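Long-range contacts in putative NADH-depentdent flavin oxidoreductase (Cupriavidus metallidurans, PDB 5OCS), which probably works as an FMN-dependent NAD(P)H dehydrogenase of the Old Yellow Enzyme family, an ene-reductase that reduces activated carbon-carbon double bonds: residues A96-A102 with I172-H178; V228-A234 with S259-S265. All coordinates share one frame. Numbering follows the deposited sequence.

Contact 1. Residues A96-A102 with I172-H178; sequences AVTIQLA and IEGIEVH
Two extended strands, 96-102 and 175-178, run parallel, axes 4.6 Å apart at 21°, in the register Ile-99/Ile-175, Gln-100/Glu-176, Leu-101/Val-177. Val-97 N donates to Glu-173 OE1 (2.8 Å) and Val-97 O accepts Glu-173 N (2.8 Å), so a carboxylate (chi1 m) replaces a backbone acceptor. Thr-98 lies against Gly-174, CA to CA 4.5 Å. Ile-99 N bonds Gly-174 O (3.1 Å), Ile-99 O takes Glu-176 N (2.8 Å), and Ile-99 CG2 packs 3.7 Å from Ile-172 CG2. On the barrel's inner face FMN-binding Gln-100 (chi1, chi2 t, chi3 69°) sends NE2 to Glu-176 OE2 (2.9 Å); Glu-176 (chi1, chi2 t, chi3 -61°) also salt-bridges Arg-231 through OE2 and hydrogen-bonds His-263 ND1 through OE1. Leu-101 N bonds Glu-176 O (2.9 Å), Leu-101 O accepts His-178 N (3.0 Å), and Leu-101 CD1 meets Ile-175 CG2 at 3.8 Å. These are strands three and four of a TIM barrel. Helices 76-92 and 150-169 cover the Ile-99, Leu-101 and Ile-175 face, while strand 52-59 pairs with the other edge of 96-102.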
loop_
_atom_site.group_PDB
_atom_site.type_symbol
_atom_site.label_atom_id
_atom_site.label_comp_id
_atom_site.label_asym_id
_atom_site.label_seq_id
_atom_site.Cartn_x
_atom_site.Cartn_y
_atom_site.Cartn_z
ATOM N N ALA D 96 3.623 -13.394 -8.743
ATOM C CA ALA D 96 4.893 -14.110 -8.764
ATOM C C ALA D 96 5.937 -13.250 -8.095
ATOM O O ALA D 96 6.043 -12.080 -8.416
ATOM C CB ALA D 96 5.326 -14.364 -10.220
ATOM N N VAL D 97 6.628 -13.830 -7.140
ATOM C CA VAL D 97 7.608 -13.117 -6.330
ATOM C C VAL D 97 8.979 -13.630 -6.687
ATOM O O VAL D 97 9.252 -14.795 -6.516
ATOM C CB VAL D 97 7.301 -13.232 -4.837
ATOM C CG1 VAL D 97 8.323 -12.472 -4.042
ATOM C CG2 VAL D 97 5.920 -12.664 -4.566
ATOM N N THR D 98 9.855 -12.720 -7.124
ATOM C CA THR D 98 11.232 -13.029 -7.502
ATOM C C THR D 98 12.152 -12.047 -6.793
ATOM O O THR D 98 11.690 -11.070 -6.177
ATOM C CB THR D 98 11.418 -12.937 -9.031
ATOM O OG1 THR D 98 11.143 -11.602 -9.504
ATOM C CG2 THR D 98 10.424 -13.939 -9.708
ATOM N N ILE D 99 13.455 -12.244 -6.909
ATOM C CA ILE D 99 14.393 -11.422 -6.163
ATOM C C ILE D 99 15.629 -11.114 -7.001
ATOM O O ILE D 99 16.109 -11.956 -7.749
ATOM C CB ILE D 99 14.795 -12.086 -4.826
ATOM C CG1 ILE D 99 15.511 -11.096 -3.903
ATOM C CG2 ILE D 99 15.598 -13.407 -5.030
ATOM C CD1 ILE D 99 15.503 -11.559 -2.467
ATOM N N GLN D 100 16.130 -9.901 -6.871
ATOM C CA GLN D 100 17.391 -9.475 -7.522
ATOM C C GLN D 100 18.541 -9.687 -6.558
ATOM O O GLN D 100 18.570 -9.099 -5.466
ATOM C CB GLN D 100 17.294 -8.012 -7.943
ATOM C CG GLN D 100 18.481 -7.547 -8.741
ATOM C CD GLN D 100 18.453 -6.073 -8.959
ATOM O OE1 GLN D 100 18.631 -5.293 -8.015
ATOM N NE2 GLN D 100 18.286 -5.667 -10.210
ATOM N N LEU D 101 19.446 -10.613 -6.886
ATOM C CA LEU D 101 20.616 -10.823 -6.065
ATOM C C LEU D 101 21.732 -9.925 -6.606
ATOM O O LEU D 101 21.937 -9.834 -7.831
ATOM C CB LEU D 101 21.015 -12.284 -6.105
ATOM C CG LEU D 101 20.108 -13.290 -5.428
ATOM C CD1 LEU D 101 20.767 -14.665 -5.522
ATOM C CD2 LEU D 101 19.793 -12.935 -3.968
ATOM N N ALA D 102 22.469 -9.316 -5.690
ATOM C CA ALA D 102 23.324 -8.186 -6.014
ATOM C C ALA D 102 24.612 -8.163 -5.213
ATOM O O ALA D 102 24.718 -8.704 -4.136
ATOM C CB ALA D 102 22.556 -6.901 -5.777
ATOM N N ILE D 172 10.929 -18.199 -2.900
ATOM C CA ILE D 172 11.019 -17.187 -3.973
ATOM C C ILE D 172 11.049 -17.946 -5.316
ATOM O O ILE D 172 11.675 -19.015 -5.429
ATOM C CB ILE D 172 12.229 -16.292 -3.739
ATOM C CG1 ILE D 172 12.026 -15.521 -2.449
ATOM C CG2 ILE D 172 12.438 -15.356 -4.892
ATOM C CD1 ILE D 172 13.160 -14.656 -1.988
ATOM N N GLU D 173 10.397 -17.380 -6.321
ATOM C CA GLU D 173 10.051 -18.113 -7.539
ATOM C C GLU D 173 11.002 -17.883 -8.699
ATOM O O GLU D 173 10.865 -18.515 -9.756
ATOM C CB GLU D 173 8.649 -17.746 -7.936
ATOM C CG GLU D 173 7.624 -18.319 -6.960
ATOM C CD GLU D 173 6.275 -17.642 -7.051
ATOM O OE1 GLU D 173 6.132 -16.529 -6.522
ATOM O OE2 GLU D 173 5.377 -18.205 -7.740
ATOM N N GLY D 174 11.975 -16.999 -8.515
ATOM C CA GLY D 174 12.906 -16.684 -9.560
ATOM C C GLY D 174 14.005 -15.765 -9.070
ATOM O O GLY D 174 13.861 -15.091 -8.041
ATOM N N ILE D 175 15.109 -15.738 -9.814
ATOM C CA ILE D 175 16.242 -14.877 -9.433
ATOM C C ILE D 175 16.700 -14.035 -10.625
ATOM O O ILE D 175 16.921 -14.535 -11.741
ATOM C CB ILE D 175 17.457 -15.672 -8.928
ATOM C CG1 ILE D 175 17.160 -16.321 -7.555
ATOM C CG2 ILE D 175 18.693 -14.762 -8.759
ATOM C CD1 ILE D 175 18.228 -17.263 -7.077
ATOM N N GLU D 176 16.824 -12.744 -10.386
ATOM C CA GLU D 176 17.484 -11.834 -11.321
ATOM C C GLU D 176 18.881 -11.554 -10.817
ATOM O O GLU D 176 19.070 -11.023 -9.709
ATOM C CB GLU D 176 16.689 -10.534 -11.438
ATOM C CG GLU D 176 17.398 -9.476 -12.284
ATOM C CD GLU D 176 16.502 -8.316 -12.659
ATOM O OE1 GLU D 176 15.478 -8.539 -13.340
ATOM O OE2 GLU D 176 16.857 -7.174 -12.272
ATOM N N VAL D 177 19.886 -11.937 -11.601
ATOM C CA VAL D 177 21.266 -11.706 -11.169
ATOM C C VAL D 177 21.586 -10.318 -11.711
ATOM O O VAL D 177 21.397 -10.015 -12.898
ATOM C CB VAL D 177 22.240 -12.748 -11.784
ATOM C CG1 VAL D 177 23.671 -12.385 -11.478
ATOM C CG2 VAL D 177 21.912 -14.140 -11.256
ATOM N N HIS D 178 22.068 -9.469 -10.834
ATOM C CA HIS D 178 22.271 -8.068 -11.161
ATOM C C HIS D 178 23.612 -7.867 -11.862
ATOM O O HIS D 178 24.636 -7.857 -11.214
ATOM C CB HIS D 178 22.191 -7.215 -9.900
ATOM C CG HIS D 178 21.916 -5.761 -10.153
ATOM N ND1 HIS D 178 22.041 -5.167 -11.392
ATOM C CD2 HIS D 178 21.510 -4.778 -9.312
ATOM C CE1 HIS D 178 21.731 -3.886 -11.302
ATOM N NE2 HIS D 178 21.395 -3.628 -10.051
#

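Contact 2. Residues V228-A234 with S259-S265; sequences VWMRVSA and SAAVHVS. With CIT (citric acid), chain J.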
loop_
_atom_site.group_PDB
_atom_site.type_symbol
_atom_site.label_atom_id
_atom_site.label_comp_id
_atom_site.label_asym_id
_atom_site.label_seq_id
_atom_site.Cartn_x
_atom_site.Cartn_y
_atom_site.Cartn_z
ATOM N N VAL D 228 15.863 -18.289 -13.753
ATOM C CA VAL D 228 16.958 -17.458 -13.343
ATOM C C VAL D 228 17.347 -16.675 -14.592
ATOM O O VAL D 228 17.417 -17.235 -15.711
ATOM C CB VAL D 228 18.152 -18.284 -12.846
ATOM C CG1 VAL D 228 19.379 -17.395 -12.550
ATOM C CG2 VAL D 228 17.770 -19.105 -11.666
ATOM N N TRP D 229 17.627 -15.392 -14.408
ATOM C CA TRP D 229 17.989 -14.522 -15.522
ATOM C C TRP D 229 18.966 -13.448 -15.059
ATOM O O TRP D 229 19.382 -13.451 -13.900
ATOM C CB TRP D 229 16.732 -13.945 -16.187
ATOM C CG TRP D 229 15.965 -12.941 -15.384
ATOM C CD1 TRP D 229 16.107 -11.584 -15.385
ATOM C CD2 TRP D 229 14.908 -13.217 -14.460
ATOM N NE1 TRP D 229 15.214 -11.010 -14.522
ATOM C CE2 TRP D 229 14.469 -11.997 -13.943
ATOM C CE3 TRP D 229 14.321 -14.386 -13.999
ATOM C CZ2 TRP D 229 13.442 -11.914 -13.003
ATOM C CZ3 TRP D 229 13.290 -14.295 -13.089
ATOM C CH2 TRP D 229 12.887 -13.092 -12.576
ATOM N N MET D 230 19.374 -12.585 -15.975
ATOM C CA MET D 230 20.281 -11.492 -15.633
ATOM C C MET D 230 19.736 -10.163 -16.076
ATOM O O MET D 230 19.099 -10.039 -17.140
ATOM C CB MET D 230 21.674 -11.706 -16.276
ATOM C CG MET D 230 22.758 -10.764 -15.759
ATOM S SD MET D 230 24.396 -11.131 -16.452
ATOM C CE MET D 230 24.746 -12.629 -15.593
ATOM N N ARG D 231 20.094 -9.146 -15.295
ATOM C CA ARG D 231 19.836 -7.758 -15.602
ATOM C C ARG D 231 21.079 -7.203 -16.257
ATOM O O ARG D 231 22.150 -7.343 -15.693
ATOM C CB ARG D 231 19.574 -6.991 -14.296
ATOM C CG ARG D 231 19.313 -5.502 -14.443
ATOM C CD ARG D 231 18.024 -5.197 -15.182
ATOM N NE ARG D 231 17.561 -3.836 -14.865
ATOM C CZ ARG D 231 16.850 -3.472 -13.797
ATOM N NH1 ARG D 231 16.381 -4.368 -12.949
ATOM N NH2 ARG D 231 16.567 -2.187 -13.627
ATOM N N VAL D 232 20.923 -6.582 -17.442
ATOM C CA VAL D 232 22.069 -6.095 -18.216
ATOM C C VAL D 232 21.837 -4.668 -18.637
ATOM O O VAL D 232 20.729 -4.309 -19.029
ATOM C CB VAL D 232 22.292 -6.949 -19.484
ATOM C CG1 VAL D 232 23.507 -6.446 -20.277
ATOM C CG2 VAL D 232 22.479 -8.436 -19.134
ATOM N N SER D 233 22.880 -3.831 -18.546
ATOM C CA SER D 233 22.782 -2.482 -19.091
ATOM C C SER D 233 22.934 -2.507 -20.593
ATOM O O SER D 233 23.891 -3.084 -21.058
ATOM C CB SER D 233 23.900 -1.610 -18.526
ATOM O OG SER D 233 23.806 -0.328 -19.124
ATOM N N ALA D 234 22.021 -1.896 -21.354
ATOM C CA ALA D 234 22.115 -1.959 -22.820
ATOM C C ALA D 234 23.460 -1.471 -23.323
ATOM O O ALA D 234 24.024 -2.059 -24.255
ATOM C CB ALA D 234 21.008 -1.148 -23.449
ATOM N N SER D 259 19.557 -19.318 -19.176
ATOM C CA SER D 259 18.753 -18.146 -18.756
ATOM C C SER D 259 17.314 -18.169 -19.225
ATOM O O SER D 259 17.028 -18.528 -20.366
ATOM C CB SER D 259 19.401 -16.839 -19.215
ATOM O OG SER D 259 18.809 -15.763 -18.483
ATOM N N ALA D 260 16.379 -17.810 -18.342
ATOM C CA ALA D 260 14.972 -17.720 -18.681
ATOM C C ALA D 260 14.589 -16.456 -19.441
ATOM O O ALA D 260 13.549 -16.405 -20.092
ATOM C CB ALA D 260 14.131 -17.816 -17.415
ATOM N N ALA D 261 15.423 -15.419 -19.315
ATOM C CA ALA D 261 15.123 -14.125 -19.838
ATOM C C ALA D 261 16.374 -13.291 -19.860
ATOM O O ALA D 261 17.440 -13.693 -19.388
ATOM C CB ALA D 261 14.038 -13.447 -18.984
ATOM N N VAL D 262 16.218 -12.095 -20.383
ATOM C CA VAL D 262 17.172 -11.020 -20.122
ATOM C C VAL D 262 16.395 -9.727 -19.838
ATOM O O VAL D 262 15.399 -9.401 -20.507
ATOM C CB VAL D 262 18.218 -10.879 -21.267
ATOM C CG1 VAL D 262 17.555 -10.460 -22.549
ATOM C CG2 VAL D 262 19.301 -9.866 -20.902
ATOM N N HIS D 263 16.827 -8.994 -18.804
ATOM C CA HIS D 263 16.186 -7.765 -18.421
ATOM C C HIS D 263 17.130 -6.649 -18.818
ATOM O O HIS D 263 18.239 -6.561 -18.277
ATOM C CB HIS D 263 15.940 -7.793 -16.905
ATOM C CG HIS D 263 15.067 -6.690 -16.396
ATOM N ND1 HIS D 263 14.629 -6.654 -15.080
ATOM C CD2 HIS D 263 14.512 -5.617 -17.001
ATOM C CE1 HIS D 263 13.866 -5.585 -14.906
ATOM N NE2 HIS D 263 13.788 -4.935 -16.047
ATOM N N VAL D 264 16.691 -5.807 -19.744
ATOM C CA VAL D 264 17.585 -4.859 -20.435
ATOM C C VAL D 264 17.313 -3.475 -19.896
ATOM O O VAL D 264 16.207 -2.967 -20.051
ATOM C CB VAL D 264 17.351 -4.886 -21.955
ATOM C CG1 VAL D 264 18.210 -3.855 -22.669
ATOM C CG2 VAL D 264 17.584 -6.296 -22.525
ATOM N N SER D 265 18.315 -2.853 -19.263
ATOM C CA SER D 265 18.176 -1.470 -18.832
ATOM C C SER D 265 18.283 -0.526 -20.029
ATOM O O SER D 265 18.598 -0.959 -21.128
ATOM C CB SER D 265 19.182 -1.143 -17.739
ATOM O OG SER D 265 18.686 -1.719 -16.501
HETATM C C1 CIT J . 18.258 1.460 -11.638
HETATM O O1 CIT J . 18.498 2.316 -10.729
HETATM O O2 CIT J . 18.711 0.281 -11.634
HETATM C C2 CIT J . 17.377 1.932 -12.782
HETATM C C3 CIT J . 17.836 1.613 -14.228
HETATM O O7 CIT J . 17.139 0.453 -14.719
HETATM C C4 CIT J . 17.425 2.807 -15.099
HETATM C C5 CIT J . 17.643 2.591 -16.591
HETATM O O3 CIT J . 17.909 3.592 -17.291
HETATM O O4 CIT J . 17.526 1.448 -17.072
HETATM C C6 CIT J . 19.348 1.399 -14.380
HETATM O O5 CIT J . 20.128 2.281 -13.969
HETATM O O6 CIT J . 19.799 0.362 -14.923
#
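Val-232 and Val-262 form the apolar centre, CG2 to CG2 3.9 Å, on the outer face of the barrel, where helix 244-256 packs over both. Ala-234 extends this layer past the strand, its CB 4.0 Å from Val-264 CG1. The backbones run parallel, axes 4.7 Å apart at 24°, stitched by Ala-260 N to Val-228 O (2.9 Å), His-263 N to Met-230 O (3.0 Å), Val-232 N to His-263 O (2.8 Å) and Ser-265 N to Val-232 O (2.8 Å). Ser-259 OG turns back on its own segment to Ala-261 O (2.6 Å). On the inner side Trp-229 CB rests 3.9 Å from Ala-261 CB, and Arg-231 lies over the His-263 ring, a CH-pi contact with Arg-231 CD 3.8 Å from the ring centroid; Arg-231 NE donates to Ser-265 OG (2.9 Å). Glu-176 takes Arg-231 NH1 in a salt bridge and accepts hydrogen bonds from His-263 ND1 and Trp-229 NE1. At the polar rim lies a citrate, probably from the crystallisation liquor: Arg-231 NH2 donates to its hydroxyl O7 (2.9 Å), and Ser-265 OG to its carboxylate oxygen O6 (2.8 Å). Glu-176 and Ser-265 thus hold NH1 and NE of Arg-231 and leave NH2 directed at the citrate, consistent with the role of Arg-231 as an FMN-binding residue, although no FMN occupies the site here.

From the N terminus, strand 96-102 leads through a long excursion and helix 150-169 to 172-178, where contact 1 closes a loop with 69 residues between its segments. The chain then passes helix 204-221 and reaches 228-234; helix 244-256 returns it to 259-265, and contact 2 closes a classic beta-alpha-beta unit of 24 intervening residues. The loops follow in series and neither nest nor cross. Strands 175-179 and 228-233 are neighbours, so together the contacts join strands three to six of the barrel. Their centres lie 11 Å apart; Val-177 O packs 3.3 Å from Met-230 CG, and the two meet again inside the barrel, next to the FMN-binding residues Gln-100 and Arg-231.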